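Long-range contact in putative 4-hydroxybenzoyl-CoA thioesterase (Geobacillus stearothermophilus, PDB 2OIW), which is a predicted hotdog-fold thioesterase that probably hydrolyses acyl-CoA thioesters, perhaps with 4-hydroxybenzoyl-CoA or a related compound as substrate: residues W51-R57 / V105-F111. Residue numbers count along the deposited sequence, not the author numbering.
Sequences WRMVIIR and VYVNFNF
In this hotdog sheet, on the face turned to helix 36-42, Ile-55 CB sits 3.8 Å from the Tyr-106 ring centroid, a CH-pi contact over the ring face; selenomethionine Met-53 (chi1 and chi2 m) adds an oblique Met-aromatic contact, SE 5.1 Å from that centroid. On the other face, Val-54 CB meets Val-107 CG1 at 3.9 Å. The antiparallel segment axes approach to 4.4 Å, with 142° between their N-to-C directions. Val-54 and Val-107 form a hydrogen-bonded pair (Val-54 N to Val-107 O 3.0 Å, Val-107 N to Val-54 O 2.8 Å), flanked by non-hydrogen-bonded Met-53/Asn-108 and Ile-55/Tyr-106. A classic beta bulge follows: Ile-56 (psi -25°) and Arg-57 both face Val-105, whose O accepts Ile-56 N (2.8 Å) and, weakly, Arg-57 N (3.5 Å), while Val-105 N donates to Arg-57 O (3.0 Å). Arg-57 salt-bridges Asp-61 of a second subunit, where the sheet continues. At the opposite end, Phe-109 N donates to Arg-52 O (2.6 Å); Asn-108 ND2 bonds Glu-117, and water links Asn-108 OD1 (3.1 Å) to Arg-52 NH1 (2.9 Å).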
# COMPACT_ATOMS: atom_id res chain seq x y z
N TRP A 51 -17.00 12.81 7.61
CA TRP A 51 -16.18 11.82 8.32
C TRP A 51 -15.97 12.23 9.78
O TRP A 51 -15.74 13.40 10.07
CB TRP A 51 -14.83 11.63 7.63
CG TRP A 51 -14.21 10.30 7.99
CD1 TRP A 51 -13.26 10.06 8.94
CD2 TRP A 51 -14.55 9.03 7.44
NE1 TRP A 51 -12.97 8.72 9.01
CE2 TRP A 51 -13.75 8.06 8.09
CE3 TRP A 51 -15.45 8.60 6.44
CZ2 TRP A 51 -13.82 6.69 7.78
CZ3 TRP A 51 -15.50 7.23 6.12
CH2 TRP A 51 -14.70 6.31 6.80
N ARG A 52 -15.98 11.25 10.68
CA ARG A 52 -15.97 11.50 12.12
C ARG A 52 -14.92 10.68 12.89
O ARG A 52 -14.55 11.04 13.99
CB ARG A 52 -17.35 11.22 12.70
CG ARG A 52 -18.37 12.18 12.19
CD ARG A 52 -19.83 11.86 12.51
NE ARG A 52 -20.63 12.66 11.56
CZ ARG A 52 -20.74 13.99 11.60
NH1 ARG A 52 -20.13 14.68 12.57
NH2 ARG A 52 -21.44 14.64 10.68
N MSE A 53 -14.48 9.57 12.30
CA MSE A 53 -13.68 8.57 13.00
C MSE A 53 -12.20 8.82 12.83
O MSE A 53 -11.70 8.77 11.73
CB MSE A 53 -14.02 7.19 12.44
CG MSE A 53 -15.37 6.66 12.88
SE MSE A 53 -15.31 5.83 14.65
CE MSE A 53 -15.75 7.31 15.77
N VAL A 54 -11.52 9.08 13.95
CA VAL A 54 -10.08 9.28 13.98
C VAL A 54 -9.41 8.30 14.96
O VAL A 54 -9.66 8.34 16.16
CB VAL A 54 -9.71 10.73 14.44
CG1 VAL A 54 -8.23 11.00 14.18
CG2 VAL A 54 -10.59 11.78 13.74
N ILE A 55 -8.50 7.46 14.46
CA ILE A 55 -7.71 6.55 15.32
C ILE A 55 -6.70 7.30 16.20
O ILE A 55 -6.05 8.28 15.78
CB ILE A 55 -7.06 5.43 14.48
CG1 ILE A 55 -6.62 4.24 15.35
CG2 ILE A 55 -6.02 6.00 13.56
CD1 ILE A 55 -6.34 2.95 14.55
N ILE A 56 -6.60 6.87 17.45
CA ILE A 56 -5.61 7.47 18.35
C ILE A 56 -4.56 6.45 18.86
O ILE A 56 -3.46 6.84 19.23
CB ILE A 56 -6.27 8.19 19.56
CG1 ILE A 56 -7.15 7.24 20.37
CG2 ILE A 56 -7.13 9.42 19.11
CD1 ILE A 56 -7.54 7.81 21.78
N ARG A 57 -4.92 5.17 18.88
CA ARG A 57 -3.98 4.12 19.26
C ARG A 57 -4.27 2.78 18.56
O ARG A 57 -5.42 2.44 18.33
CB ARG A 57 -3.99 3.95 20.79
CG ARG A 57 -3.06 2.86 21.30
CD ARG A 57 -2.99 2.81 22.81
NE ARG A 57 -2.14 1.70 23.28
CZ ARG A 57 -0.80 1.66 23.29
NH1 ARG A 57 -0.06 2.68 22.81
NH2 ARG A 57 -0.18 0.59 23.78
N VAL A 105 -8.22 2.16 19.28
CA VAL A 105 -9.06 3.16 19.95
C VAL A 105 -9.27 4.28 18.94
O VAL A 105 -8.31 4.78 18.34
CB VAL A 105 -8.38 3.70 21.24
CG1 VAL A 105 -9.30 4.68 22.01
CG2 VAL A 105 -7.90 2.54 22.16
N TYR A 106 -10.53 4.63 18.73
CA TYR A 106 -10.94 5.68 17.81
C TYR A 106 -11.67 6.75 18.60
O TYR A 106 -12.28 6.45 19.60
CB TYR A 106 -11.89 5.08 16.79
CG TYR A 106 -11.22 4.51 15.55
CD1 TYR A 106 -10.72 3.22 15.55
CD2 TYR A 106 -11.11 5.27 14.38
CE1 TYR A 106 -10.09 2.70 14.40
CE2 TYR A 106 -10.49 4.74 13.23
CZ TYR A 106 -9.99 3.46 13.24
OH TYR A 106 -9.35 2.97 12.12
N VAL A 107 -11.57 8.00 18.15
CA VAL A 107 -12.38 9.06 18.73
C VAL A 107 -13.39 9.52 17.68
O VAL A 107 -13.06 9.64 16.50
CB VAL A 107 -11.51 10.23 19.30
CG1 VAL A 107 -10.70 10.92 18.20
CG2 VAL A 107 -12.39 11.24 20.04
N ASN A 108 -14.63 9.72 18.12
CA ASN A 108 -15.68 10.36 17.29
C ASN A 108 -15.40 11.86 17.29
O ASN A 108 -15.70 12.56 18.27
CB ASN A 108 -17.07 10.06 17.88
CG ASN A 108 -18.18 10.91 17.22
OD1 ASN A 108 -18.22 11.11 16.00
ND2 ASN A 108 -19.11 11.38 18.04
N PHE A 109 -14.81 12.35 16.20
CA PHE A 109 -14.46 13.75 16.10
C PHE A 109 -15.46 14.50 15.21
O PHE A 109 -15.64 14.18 14.03
CB PHE A 109 -13.01 13.94 15.63
CG PHE A 109 -12.50 15.31 15.91
CD1 PHE A 109 -11.94 15.62 17.14
CD2 PHE A 109 -12.62 16.32 14.95
CE1 PHE A 109 -11.50 16.93 17.44
CE2 PHE A 109 -12.18 17.63 15.22
CZ PHE A 109 -11.61 17.93 16.46
N ASN A 110 -16.10 15.51 15.79
CA ASN A 110 -16.96 16.43 15.05
C ASN A 110 -16.13 17.57 14.47
O ASN A 110 -15.73 18.51 15.18
CB ASN A 110 -18.10 16.95 15.94
CG ASN A 110 -19.26 17.57 15.14
OD1 ASN A 110 -19.06 18.37 14.22
ND2 ASN A 110 -20.48 17.22 15.52
N PHE A 111 -15.89 17.46 13.17
CA PHE A 111 -15.09 18.42 12.44
C PHE A 111 -15.85 19.75 12.31
O PHE A 111 -15.24 20.82 12.35
CB PHE A 111 -14.65 17.85 11.08
CG PHE A 111 -13.57 16.77 11.18
CD1 PHE A 111 -12.22 17.11 11.35
CD2 PHE A 111 -13.89 15.42 11.05
CE1 PHE A 111 -11.22 16.13 11.41
CE2 PHE A 111 -12.90 14.42 11.11
CZ PHE A 111 -11.56 14.78 11.29
O HOH W 1 -17.15 15.35 11.54
O HOH W 2 -19.01 13.94 15.15
O HOH W 3 -21.66 17.38 12.29